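Local coordinates for membrane protein (Acinetobacter baumannii AB307-0294, PDB 5DL5), which forms an OprD-family beta-barrel channel in the outer membrane that probably admits small solutes, and some antibiotics, into the cell, at residues 39-44 with 418-423; 51-56 with 85-90; 321-326 with 411-416; 376-381 with 398-403. One frame throughout, in Å; residues are numbered along the deposited sequence.

Overall arrangement
All four contacts lie in one patch of the barrel where the chain's two ends meet. Neighbouring strands run in the order 371-384, 394-404, 416-428, 29-43 and 50-62: contact 4 joins the first two, contact 1 closes the barrel between last strand and first, contact 2 pins a loop to strand 50-62, and contact 3 joins two loops. Between centres, contact 1 is about 10 Å from contact 4, 11 Å from contact 2 and 13 Å from contact 3; contact 2 is about 21 Å from contacts 3 and 4. Along the chain, contact 1 encloses the rest and contact 3 encloses contact 4. One C8E touches contacts 1 and 3; Lys43 NZ to Ile413 O and Ser324 N to Glu376 tie loops to wall.

Contact 1 of 4, residues 39-44 with 418-423; sequences LTRDKK and EWRIFL. With C8E ((hydroxyethyloxy)tri(ethyloxy)octane), chain B.
Barrel closure is the business of this contact: the first strand, 29-43, meets the last, 416-428, antiparallel, as in other outer membrane porins. Thr40 and Trp419 form the hydrogen-bonded pair, with Thr40 N to Trp419 O at 3.0 Å and Trp419 N to Thr40 O at 2.9 Å. The non-hydrogen-bonded pairs beside it, Leu39 with Arg420 and Arg41 with Glu418, turn their side chains to the other face, where the charges gather. Glu418 stretches out fully, CG anti to the backbone N (chi1 178°), and carries its carboxylate between two arginines. Arg41 grips it side-on, NE at 2.8 Å and NH2 at 2.9 Å both donating to Glu418 OE2 from above the carboxylate plane, the two planes 53° apart. From its own strand, Arg420 NH2 reaches Glu418 OE1 at 3.0 Å on the syn lone pair. One carboxylate thus holds both guanidinium groups although their NH2 atoms are like charges only 3.8 Å apart, and it probably offsets their repulsion. Leu39 CD1 lies alongside the Arg420 chain, 3.7 Å from its NE. Detergent oxygens take up further donors: Arg420 NH2 bonds C8E O21 at 2.7 Å, and Arg41 binds O15 and O18. Strands 50-62 and 394-404 flank the pair, through backbone bonds of Leu39 with Ser52 and of Glu418 with Ser400.

Contact 2 of 4, residues 51-56 with 85-90; sequences SSVAQS and GENKNA
Strand 50-62 is met here by the loop that follows strand 70-83, and the tight half of the meeting is the work of one side chain, Asn87. Its own backbone takes up left-handed angles (phi 59°), and CG stands beside the backbone N, anti to the carbonyl carbon. The amide is thereby brought against the main chain of Val53. Val53 N donates to Asn87 OD1 at 2.8 Å, in the carbonyl plane and on a lone pair. On the other branch, the bonds of Asn87 ND2 to Val53 O, Gly85 O and Ile84 O are weak. The side-chain amide therefore meets the strand's peptide groups much as a backbone would. Further along, Ser52 OG sits 3.2 Å from Ala90 CA and is hydrogen-bonded to Gly91 N, while Ala90 CB touches the same hydroxyl at 3.5 Å. Ser51 N makes a good bond of 2.9 Å to Asn89 O, although it comes from above that carbonyl's plane.

The looser side is at Ser51 O and OG, where waters mediate, in contrast to the directly bonded Ser51 N. One water donates to Ser51 O and accepts from Asn89 N at 2.8 Å; another lies between Ser51 OG and Asn87 OD1, 2.7 Å from the latter. Glu86, Lys88 and Asn89 stay on the surface. Strand 29-43 runs along one side of strand 50-62, with Leu39 paired to Ser52; on the other, backbone bonds join Gln55 to Phe82 of strand 70-83 and Val53 to Ile84 just beyond it.

Contact 3 of 4, residues 321-326 with 411-416; sequences SYMSDF and AYIGDT. With C8E ((hydroxyethyloxy)tri(ethyloxy)octane), chain B.
Two barrel loops meet where Tyr412 reaches over to the bend at 323-326. Its CG is anti to the backbone N (chi1 -172°), which sends the ring towards the opposite loop so that it arrives tip first. Asp325 N donates to Tyr412 OH at 3.0 Å along an almost straight line, 176° at the hydrogen, coming in near the ring plane. Ser324 OG also lies at this edge, 3.4 Å from Tyr412 CE2. That hydroxyl, anti to its own backbone N, accepts from Phe326 N at 3.2 Å to make an ST turn, and is bonded to Glu374 as well. Ile413 folds its CG1 back over one face of the Tyr412 ring and points CD1 at Met323 O, 3.8 Å away. Met323 runs extended to SD and then bends (chi3 71°), so that CE lies 4.0 Å from Ile413 CG2 and 3.8 Å from Thr416 CB, crossing both side chains obliquely. C8E lies against Ile413 and gives a hydrogen bond from O21 to Tyr322 O at 2.9 Å. Glu376 accepts from Met323 N and Ser324 N, fixing the bend to the barrel wall. Chemically, one nearly straight hydrogen bond ties the phenol to the bend, while the Met323 sulfur and methyl pack apart from it, against Ile413 and Thr416. Buried backbone N-H groups all along the bend find oxygen partners, consistent with a loop held against the channel wall.

Contact 4 of 4, residues 376-381 with 398-403; sequences EFFNQV and RNSYYR
Phe378 and Arg398 meet crosswise, the ring standing almost upright on the guanidinium, their planes 88° apart. It is the edge of the ring that touches: Phe378 CE1 sits over one face of the guanidinium, 3.4 Å from Arg398 NE. Arg398 gets there from the crowded first torsion, CG between backbone N and carbonyl carbon (chi1 72°), with a further bend at chi3. Gln380 OE1 lies 3.3 Å from Arg398 CD, crossing obliquely, and a water ties the two polar ends, donating to Gln380 OE1 at 2.6 Å and accepting from Arg398 NH1 at 2.9 Å. Next along this face, Ser400 OG donates to Glu376 OE1 at 2.7 Å, on the anti lone pair, and also lies at the edge of the Phe378 ring. Glu376 OE1 has a second donor in Met323 N, so the carboxylate links wall to loop. On the opposite side of the sheet Asn379 ND2 lies over the Phe377 ring, toward its rim and 3.2 Å above the plane, while Asn379 OD1 is hydrogen-bonded to Thr355 OG1 and Trp353 NE1. Underneath runs a regular antiparallel hairpin, with Phe377 and Tyr401 in one hydrogen-bonded pair and Asn379 and Asn399 in the next, where Asn379 N meets Asn399 O at 2.8 Å. Strand 351-365 borders strand 371-384, Phe378 pairing with Ala356, and strand 416-428 borders strand 394-404, Arg398 pairing with Arg420.

Contact 1 of 4, residues 39-44 with 418-423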
# COMPACT_ATOMS: atom_id res chain seq x y z
N LEU A 39 14.69 -7.91 -4.42
CA LEU A 39 14.77 -6.51 -4.08
C LEU A 39 16.13 -6.28 -3.44
O LEU A 39 16.49 -6.90 -2.44
CB LEU A 39 13.63 -6.14 -3.11
CG LEU A 39 13.34 -4.66 -2.80
CD1 LEU A 39 11.91 -4.44 -2.18
CD2 LEU A 39 14.45 -4.02 -2.02
N THR A 40 16.90 -5.39 -4.04
CA THR A 40 18.19 -5.01 -3.51
C THR A 40 18.31 -3.48 -3.42
O THR A 40 17.87 -2.73 -4.31
CB THR A 40 19.36 -5.50 -4.44
OG1 THR A 40 19.33 -4.78 -5.67
CG2 THR A 40 19.30 -7.03 -4.74
N ARG A 41 19.01 -3.02 -2.41
CA ARG A 41 19.36 -1.59 -2.19
C ARG A 41 20.86 -1.50 -1.87
O ARG A 41 21.33 -2.07 -0.83
CB ARG A 41 18.64 -1.11 -0.97
CG ARG A 41 17.14 -0.99 -1.20
CD ARG A 41 16.41 0.03 -0.28
NE ARG A 41 14.98 -0.07 -0.60
CZ ARG A 41 13.98 0.41 0.12
NH1 ARG A 41 14.22 1.00 1.23
NH2 ARG A 41 12.75 0.26 -0.26
N ASP A 42 21.61 -0.85 -2.78
CA ASP A 42 23.03 -0.57 -2.63
C ASP A 42 23.18 0.81 -2.07
O ASP A 42 22.69 1.78 -2.66
CB ASP A 42 23.71 -0.66 -3.98
CG ASP A 42 23.60 -2.09 -4.57
OD1 ASP A 42 23.15 -3.05 -3.88
OD2 ASP A 42 23.92 -2.29 -5.76
N LYS A 43 23.80 0.93 -0.92
CA LYS A 43 23.92 2.23 -0.22
C LYS A 43 25.42 2.66 -0.10
O LYS A 43 26.29 1.91 -0.47
CB LYS A 43 23.17 2.15 1.09
CG LYS A 43 21.71 1.67 0.93
CD LYS A 43 20.91 2.41 1.96
CE LYS A 43 19.49 1.90 2.08
NZ LYS A 43 18.90 2.45 3.29
N LYS A 44 25.74 3.86 0.34
CA LYS A 44 27.17 4.26 0.32
C LYS A 44 27.93 3.52 1.50
O LYS A 44 27.31 2.79 2.32
CB LYS A 44 27.38 5.75 0.22
CG LYS A 44 26.39 6.68 0.90
CD LYS A 44 26.92 8.12 0.93
CE LYS A 44 25.86 9.02 1.52
NZ LYS A 44 26.38 10.24 2.16
N GLU A 418 18.34 1.18 -6.08
CA GLU A 418 17.41 0.12 -5.73
C GLU A 418 17.03 -0.59 -7.00
O GLU A 418 16.73 0.06 -7.98
CB GLU A 418 16.11 0.60 -5.12
CG GLU A 418 15.13 -0.57 -4.80
CD GLU A 418 13.81 -0.18 -4.09
OE1 GLU A 418 12.97 0.43 -4.68
OE2 GLU A 418 13.58 -0.56 -2.92
N TRP A 419 17.02 -1.91 -6.98
CA TRP A 419 16.33 -2.67 -8.05
C TRP A 419 15.27 -3.57 -7.45
O TRP A 419 15.57 -4.22 -6.41
CB TRP A 419 17.28 -3.60 -8.75
CG TRP A 419 18.18 -2.90 -9.67
CD1 TRP A 419 19.43 -2.44 -9.39
CD2 TRP A 419 17.98 -2.67 -11.08
NE1 TRP A 419 19.97 -1.89 -10.48
CE2 TRP A 419 19.13 -2.01 -11.55
CE3 TRP A 419 16.94 -2.96 -11.98
CZ2 TRP A 419 19.29 -1.62 -12.90
CZ3 TRP A 419 17.06 -2.52 -13.32
CH2 TRP A 419 18.24 -1.86 -13.76
N ARG A 420 14.15 -3.73 -8.16
CA ARG A 420 13.09 -4.70 -7.81
C ARG A 420 12.66 -5.41 -9.02
O ARG A 420 12.41 -4.81 -10.07
CB ARG A 420 11.82 -4.15 -7.18
CG ARG A 420 12.01 -3.18 -6.08
CD ARG A 420 10.64 -2.79 -5.48
NE ARG A 420 10.92 -1.73 -4.56
CZ ARG A 420 9.99 -0.97 -3.94
NH1 ARG A 420 8.66 -1.22 -4.02
NH2 ARG A 420 10.40 0.04 -3.22
N ILE A 421 12.58 -6.74 -8.90
CA ILE A 421 12.07 -7.53 -9.97
C ILE A 421 11.03 -8.52 -9.38
O ILE A 421 11.39 -9.25 -8.35
CB ILE A 421 13.20 -8.30 -10.63
CG1 ILE A 421 14.30 -7.33 -11.08
CG2 ILE A 421 12.67 -9.16 -11.77
CD1 ILE A 421 15.54 -8.00 -11.55
N PHE A 422 9.87 -8.67 -10.08
CA PHE A 422 8.80 -9.52 -9.64
C PHE A 422 8.23 -10.22 -10.83
O PHE A 422 7.82 -9.58 -11.76
CB PHE A 422 7.70 -8.69 -8.95
CG PHE A 422 8.08 -8.24 -7.56
CD1 PHE A 422 8.01 -9.15 -6.45
CD2 PHE A 422 8.48 -6.93 -7.32
CE1 PHE A 422 8.36 -8.75 -5.16
CE2 PHE A 422 8.85 -6.54 -6.00
CZ PHE A 422 8.83 -7.49 -4.93
N LEU A 423 8.24 -11.53 -10.77
CA LEU A 423 7.50 -12.40 -11.65
C LEU A 423 6.24 -12.94 -10.92
O LEU A 423 6.37 -13.64 -9.91
CB LEU A 423 8.39 -13.61 -12.03
CG LEU A 423 7.76 -14.73 -12.82
CD1 LEU A 423 7.30 -14.11 -14.12
CD2 LEU A 423 8.69 -15.93 -13.10
C6 C8E B . 13.35 -4.89 9.67
C7 C8E B . 13.93 -5.00 8.23
C8 C8E B . 15.03 -3.98 7.85
O9 C8E B . 15.00 -3.54 6.44
C10 C8E B . 14.86 -2.12 6.44
C11 C8E B . 13.37 -1.74 6.54
O12 C8E B . 13.13 -0.43 6.08
C13 C8E B . 13.41 -0.17 4.69
C14 C8E B . 12.17 -0.32 3.86
O15 C8E B . 11.90 0.79 3.00
C16 C8E B . 11.80 2.10 3.56
C17 C8E B . 10.76 2.81 2.70
O18 C8E B . 10.84 2.18 1.38
C19 C8E B . 9.58 2.03 0.70
C20 C8E B . 9.85 1.50 -0.70
O21 C8E B . 8.75 1.54 -1.65

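Contact 2 of 4, residues 51-56 with 85-90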
# COMPACT_ATOMS: atom_id res chain seq x y z
N SER A 51 19.64 -7.14 0.34
CA SER A 51 19.28 -8.02 -0.81
C SER A 51 18.39 -9.14 -0.32
O SER A 51 18.75 -9.87 0.62
CB SER A 51 20.54 -8.60 -1.44
OG SER A 51 20.12 -9.61 -2.41
N SER A 52 17.21 -9.26 -0.94
CA SER A 52 16.19 -10.17 -0.54
C SER A 52 15.69 -10.88 -1.78
O SER A 52 15.21 -10.22 -2.71
CB SER A 52 15.01 -9.49 0.21
OG SER A 52 15.52 -8.80 1.39
N VAL A 53 15.75 -12.23 -1.78
CA VAL A 53 15.22 -13.02 -2.91
C VAL A 53 14.39 -14.16 -2.33
O VAL A 53 14.85 -14.83 -1.35
CB VAL A 53 16.30 -13.58 -3.85
CG1 VAL A 53 15.64 -14.14 -5.12
CG2 VAL A 53 17.37 -12.55 -4.22
N ALA A 54 13.17 -14.38 -2.92
CA ALA A 54 12.18 -15.30 -2.40
C ALA A 54 11.07 -15.70 -3.40
O ALA A 54 10.95 -15.07 -4.47
CB ALA A 54 11.59 -14.72 -1.10
N GLN A 55 10.42 -16.85 -3.13
CA GLN A 55 9.34 -17.39 -3.91
C GLN A 55 8.15 -17.57 -3.00
O GLN A 55 8.32 -18.12 -1.88
CB GLN A 55 9.72 -18.74 -4.50
CG GLN A 55 8.58 -19.44 -5.24
CD GLN A 55 8.21 -18.76 -6.52
OE1 GLN A 55 9.12 -18.45 -7.31
NE2 GLN A 55 6.91 -18.44 -6.72
N SER A 56 6.96 -17.15 -3.45
CA SER A 56 5.74 -17.27 -2.64
C SER A 56 4.70 -17.91 -3.45
O SER A 56 4.69 -17.81 -4.68
CB SER A 56 5.19 -15.86 -2.30
OG SER A 56 6.10 -15.42 -1.33
N GLY A 85 18.48 -18.46 -1.77
CA GLY A 85 19.81 -17.99 -1.40
C GLY A 85 19.82 -17.81 0.09
O GLY A 85 18.80 -17.93 0.82
N GLU A 86 21.00 -17.56 0.59
CA GLU A 86 21.18 -17.41 2.02
C GLU A 86 20.40 -16.18 2.60
O GLU A 86 19.83 -16.24 3.70
CB GLU A 86 22.67 -17.25 2.36
CG GLU A 86 22.87 -17.19 3.87
CD GLU A 86 24.33 -17.15 4.31
OE1 GLU A 86 25.21 -16.88 3.49
OE2 GLU A 86 24.53 -17.40 5.51
N ASN A 87 20.44 -15.08 1.85
CA ASN A 87 19.73 -13.89 2.24
C ASN A 87 20.22 -13.43 3.60
O ASN A 87 19.45 -13.18 4.50
CB ASN A 87 18.21 -14.13 2.21
CG ASN A 87 17.69 -14.08 0.80
OD1 ASN A 87 17.52 -13.00 0.24
ND2 ASN A 87 17.48 -15.21 0.21
N LYS A 88 21.52 -13.30 3.71
CA LYS A 88 22.13 -12.87 4.95
C LYS A 88 21.83 -11.38 5.26
O LYS A 88 21.87 -11.00 6.40
CB LYS A 88 23.60 -13.07 4.83
CG LYS A 88 24.28 -13.06 6.16
CD LYS A 88 25.80 -13.22 6.01
CE LYS A 88 26.42 -12.15 5.12
NZ LYS A 88 27.91 -12.15 5.28
N ASN A 89 21.49 -10.56 4.27
CA ASN A 89 21.19 -9.15 4.51
C ASN A 89 19.84 -8.84 3.89
O ASN A 89 19.70 -7.84 3.17
CB ASN A 89 22.27 -8.32 3.82
CG ASN A 89 23.67 -8.63 4.29
OD1 ASN A 89 24.46 -9.17 3.58
ND2 ASN A 89 23.94 -8.35 5.50
N ALA A 90 18.87 -9.71 4.13
CA ALA A 90 17.53 -9.45 3.79
C ALA A 90 16.89 -8.16 4.49
O ALA A 90 17.27 -7.82 5.54
CB ALA A 90 16.69 -10.64 4.12
O HOH W 1 21.10 -10.93 1.51
O HOH W 2 19.58 -11.98 -1.21

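Contact 3 of 4, residues 321-326 with 411-416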
# COMPACT_ATOMS: atom_id res chain seq x y z
N SER A 321 5.32 8.86 -4.57
CA SER A 321 5.50 7.68 -3.74
C SER A 321 6.07 6.56 -4.61
O SER A 321 5.34 6.00 -5.42
CB SER A 321 4.15 7.16 -3.19
OG SER A 321 4.45 6.12 -2.21
N TYR A 322 7.35 6.30 -4.45
CA TYR A 322 8.08 5.24 -5.19
C TYR A 322 8.95 4.54 -4.18
O TYR A 322 8.41 3.92 -3.31
CB TYR A 322 8.89 5.82 -6.41
CG TYR A 322 7.99 6.41 -7.51
CD1 TYR A 322 7.35 5.56 -8.43
CD2 TYR A 322 7.72 7.79 -7.56
CE1 TYR A 322 6.46 6.06 -9.38
CE2 TYR A 322 6.84 8.31 -8.50
CZ TYR A 322 6.28 7.46 -9.46
OH TYR A 322 5.47 7.97 -10.43
N MET A 323 10.27 4.67 -4.18
CA MET A 323 11.03 4.08 -3.09
C MET A 323 10.84 5.03 -1.89
O MET A 323 10.46 4.60 -0.83
CB MET A 323 12.49 3.86 -3.39
CG MET A 323 13.18 3.36 -2.12
SD MET A 323 14.93 3.19 -2.36
CE MET A 323 15.47 4.88 -2.44
N SER A 324 11.10 6.34 -2.06
CA SER A 324 10.73 7.30 -1.02
C SER A 324 9.30 7.71 -1.17
O SER A 324 8.77 7.78 -2.28
CB SER A 324 11.62 8.58 -1.10
OG SER A 324 11.12 9.57 -0.26
N ASP A 325 8.66 8.02 -0.05
CA ASP A 325 7.28 8.47 -0.09
C ASP A 325 7.12 9.97 0.07
O ASP A 325 5.96 10.46 0.10
CB ASP A 325 6.50 7.81 0.99
CG ASP A 325 6.29 6.32 0.70
OD1 ASP A 325 5.91 5.94 -0.42
OD2 ASP A 325 6.43 5.57 1.64
N PHE A 326 8.20 10.72 0.20
CA PHE A 326 8.07 12.24 0.19
C PHE A 326 7.12 12.72 1.29
O PHE A 326 6.24 13.52 1.12
CB PHE A 326 7.76 12.81 -1.22
CG PHE A 326 8.89 12.47 -2.23
CD1 PHE A 326 8.95 11.22 -2.85
CD2 PHE A 326 9.94 13.35 -2.45
CE1 PHE A 326 10.06 10.86 -3.67
CE2 PHE A 326 11.03 13.05 -3.31
CZ PHE A 326 11.12 11.76 -3.86
N ALA A 411 18.33 9.32 9.08
CA ALA A 411 16.96 9.74 9.37
C ALA A 411 15.89 9.17 8.48
O ALA A 411 14.76 9.25 8.90
CB ALA A 411 16.80 11.25 9.45
N TYR A 412 16.18 8.61 7.28
CA TYR A 412 15.11 8.11 6.42
C TYR A 412 15.57 6.90 5.62
O TYR A 412 15.56 5.84 6.16
CB TYR A 412 14.48 9.20 5.54
CG TYR A 412 13.23 8.78 4.76
CD1 TYR A 412 12.09 8.31 5.42
CD2 TYR A 412 13.21 8.80 3.42
CE1 TYR A 412 10.98 7.92 4.73
CE2 TYR A 412 12.12 8.40 2.72
CZ TYR A 412 11.01 7.95 3.36
OH TYR A 412 9.97 7.66 2.59
N ILE A 413 16.05 7.03 4.41
CA ILE A 413 16.57 5.90 3.64
C ILE A 413 18.02 6.09 3.36
O ILE A 413 18.82 5.24 3.61
CB ILE A 413 15.79 5.75 2.29
CG1 ILE A 413 14.30 5.32 2.60
CG2 ILE A 413 16.44 4.69 1.43
CD1 ILE A 413 13.34 5.50 1.41
N GLY A 414 18.44 7.23 2.84
CA GLY A 414 19.88 7.34 2.58
C GLY A 414 20.13 7.16 1.07
O GLY A 414 19.28 6.57 0.39
N ASP A 415 21.28 7.65 0.55
CA ASP A 415 21.52 7.50 -0.87
C ASP A 415 21.48 6.01 -1.27
O ASP A 415 22.14 5.19 -0.58
CB ASP A 415 22.88 8.04 -1.26
CG ASP A 415 22.99 9.54 -1.13
OD1 ASP A 415 22.04 10.24 -0.80
OD2 ASP A 415 24.03 10.03 -1.45
N THR A 416 20.84 5.69 -2.40
CA THR A 416 20.51 4.33 -2.79
C THR A 416 20.25 4.18 -4.26
O THR A 416 19.63 5.04 -4.87
CB THR A 416 19.16 3.90 -2.11
OG1 THR A 416 19.32 3.88 -0.70
CG2 THR A 416 18.67 2.54 -2.58
C6 C8E B . 13.35 -4.89 9.67
C7 C8E B . 13.93 -5.00 8.23
C8 C8E B . 15.03 -3.98 7.85
O9 C8E B . 15.00 -3.54 6.44
C10 C8E B . 14.86 -2.12 6.44
C11 C8E B . 13.37 -1.74 6.54
O12 C8E B . 13.13 -0.43 6.08
C13 C8E B . 13.41 -0.17 4.69
C14 C8E B . 12.17 -0.32 3.86
O15 C8E B . 11.90 0.79 3.00
C16 C8E B . 11.80 2.10 3.56
C17 C8E B . 10.76 2.81 2.70
O18 C8E B . 10.84 2.18 1.38
C19 C8E B . 9.58 2.03 0.70
C20 C8E B . 9.85 1.50 -0.70
O21 C8E B . 8.75 1.54 -1.65

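Contact 4 of 4, residues 376-381 with 398-403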
# COMPACT_ATOMS: atom_id res chain seq x y z
N GLU A 376 14.48 11.46 -6.53
CA GLU A 376 14.37 10.14 -7.02
C GLU A 376 14.06 10.10 -8.49
O GLU A 376 13.11 10.75 -8.94
CB GLU A 376 13.24 9.37 -6.26
CG GLU A 376 13.32 7.87 -6.49
CD GLU A 376 12.34 7.04 -5.64
OE1 GLU A 376 12.09 5.87 -6.06
OE2 GLU A 376 11.82 7.49 -4.56
N PHE A 377 14.88 9.38 -9.20
CA PHE A 377 14.68 8.99 -10.62
C PHE A 377 14.24 7.48 -10.72
O PHE A 377 14.96 6.56 -10.28
CB PHE A 377 15.94 9.21 -11.48
CG PHE A 377 15.71 8.97 -12.99
CD1 PHE A 377 14.55 9.46 -13.65
CD2 PHE A 377 16.66 8.22 -13.79
CE1 PHE A 377 14.36 9.22 -15.03
CE2 PHE A 377 16.47 8.02 -15.17
CZ PHE A 377 15.34 8.51 -15.78
N PHE A 378 13.03 7.28 -11.22
CA PHE A 378 12.40 5.93 -11.21
C PHE A 378 12.17 5.45 -12.65
O PHE A 378 11.71 6.28 -13.54
CB PHE A 378 11.05 6.12 -10.49
CG PHE A 378 10.14 4.88 -10.59
CD1 PHE A 378 10.33 3.81 -9.70
CD2 PHE A 378 9.14 4.79 -11.54
CE1 PHE A 378 9.48 2.68 -9.78
CE2 PHE A 378 8.36 3.62 -11.67
CZ PHE A 378 8.49 2.61 -10.77
N ASN A 379 12.44 4.17 -12.94
CA ASN A 379 12.03 3.56 -14.18
C ASN A 379 11.42 2.20 -13.88
O ASN A 379 11.95 1.46 -13.03
CB ASN A 379 13.17 3.41 -15.14
CG ASN A 379 13.57 4.74 -15.74
OD1 ASN A 379 13.04 5.14 -16.75
ND2 ASN A 379 14.49 5.46 -15.04
N GLN A 380 10.33 1.91 -14.56
CA GLN A 380 9.78 0.59 -14.52
C GLN A 380 9.39 0.15 -15.90
O GLN A 380 8.77 0.87 -16.63
CB GLN A 380 8.56 0.50 -13.57
CG GLN A 380 7.93 -0.88 -13.60
CD GLN A 380 6.92 -1.05 -12.48
OE1 GLN A 380 7.26 -1.18 -11.31
NE2 GLN A 380 5.68 -1.01 -12.83
N VAL A 381 9.82 -1.03 -16.27
CA VAL A 381 9.29 -1.72 -17.40
C VAL A 381 8.49 -2.93 -16.91
O VAL A 381 8.93 -3.71 -16.02
CB VAL A 381 10.39 -2.21 -18.31
CG1 VAL A 381 9.83 -3.11 -19.42
CG2 VAL A 381 11.14 -1.04 -18.92
N ARG A 398 12.11 -2.79 -12.07
CA ARG A 398 12.07 -1.42 -11.70
C ARG A 398 13.34 -1.01 -10.99
O ARG A 398 13.99 -1.81 -10.28
CB ARG A 398 10.82 -1.07 -10.91
CG ARG A 398 10.70 -1.55 -9.54
CD ARG A 398 9.43 -1.09 -8.80
NE ARG A 398 9.73 -0.09 -7.78
CZ ARG A 398 8.80 0.44 -6.96
NH1 ARG A 398 7.53 0.06 -7.05
NH2 ARG A 398 9.12 1.42 -6.16
N ASN A 399 13.74 0.23 -11.24
CA ASN A 399 14.93 0.81 -10.62
C ASN A 399 14.69 2.26 -10.15
O ASN A 399 13.98 3.06 -10.83
CB ASN A 399 16.04 0.80 -11.63
CG ASN A 399 17.29 1.55 -11.14
OD1 ASN A 399 17.60 2.70 -11.57
ND2 ASN A 399 18.02 0.94 -10.25
N SER A 400 15.26 2.56 -8.97
CA SER A 400 15.28 3.89 -8.38
C SER A 400 16.68 4.32 -8.10
O SER A 400 17.48 3.59 -7.41
CB SER A 400 14.48 3.94 -7.11
OG SER A 400 13.16 3.91 -7.49
N TYR A 401 17.02 5.48 -8.64
CA TYR A 401 18.29 6.12 -8.27
C TYR A 401 17.89 7.29 -7.30
O TYR A 401 17.14 8.20 -7.70
CB TYR A 401 19.13 6.50 -9.55
CG TYR A 401 20.33 7.47 -9.32
CD1 TYR A 401 20.12 8.84 -9.40
CD2 TYR A 401 21.65 7.03 -9.13
CE1 TYR A 401 21.11 9.78 -9.20
CE2 TYR A 401 22.69 7.99 -8.97
CZ TYR A 401 22.38 9.37 -8.97
OH TYR A 401 23.29 10.45 -8.84
N TYR A 402 18.28 7.18 -6.02
CA TYR A 402 17.79 8.03 -5.01
C TYR A 402 18.92 8.74 -4.31
O TYR A 402 19.91 8.10 -3.95
CB TYR A 402 16.95 7.24 -4.03
CG TYR A 402 16.55 8.02 -2.79
CD1 TYR A 402 15.40 8.82 -2.81
CD2 TYR A 402 17.31 7.97 -1.64
CE1 TYR A 402 15.00 9.54 -1.70
CE2 TYR A 402 16.98 8.74 -0.52
CZ TYR A 402 15.79 9.50 -0.55
OH TYR A 402 15.39 10.24 0.50
N ARG A 403 18.78 10.08 -4.13
CA ARG A 403 19.78 10.84 -3.45
C ARG A 403 19.15 11.83 -2.48
O ARG A 403 18.13 12.37 -2.78
CB ARG A 403 20.68 11.63 -4.45
CG ARG A 403 21.60 10.78 -5.36
CD ARG A 403 22.62 9.93 -4.63
NE ARG A 403 23.38 9.03 -5.53
CZ ARG A 403 23.01 7.81 -5.94
NH1 ARG A 403 21.86 7.27 -5.59
NH2 ARG A 403 23.83 7.09 -6.71
O HOH W 3 6.17 -1.58 -8.95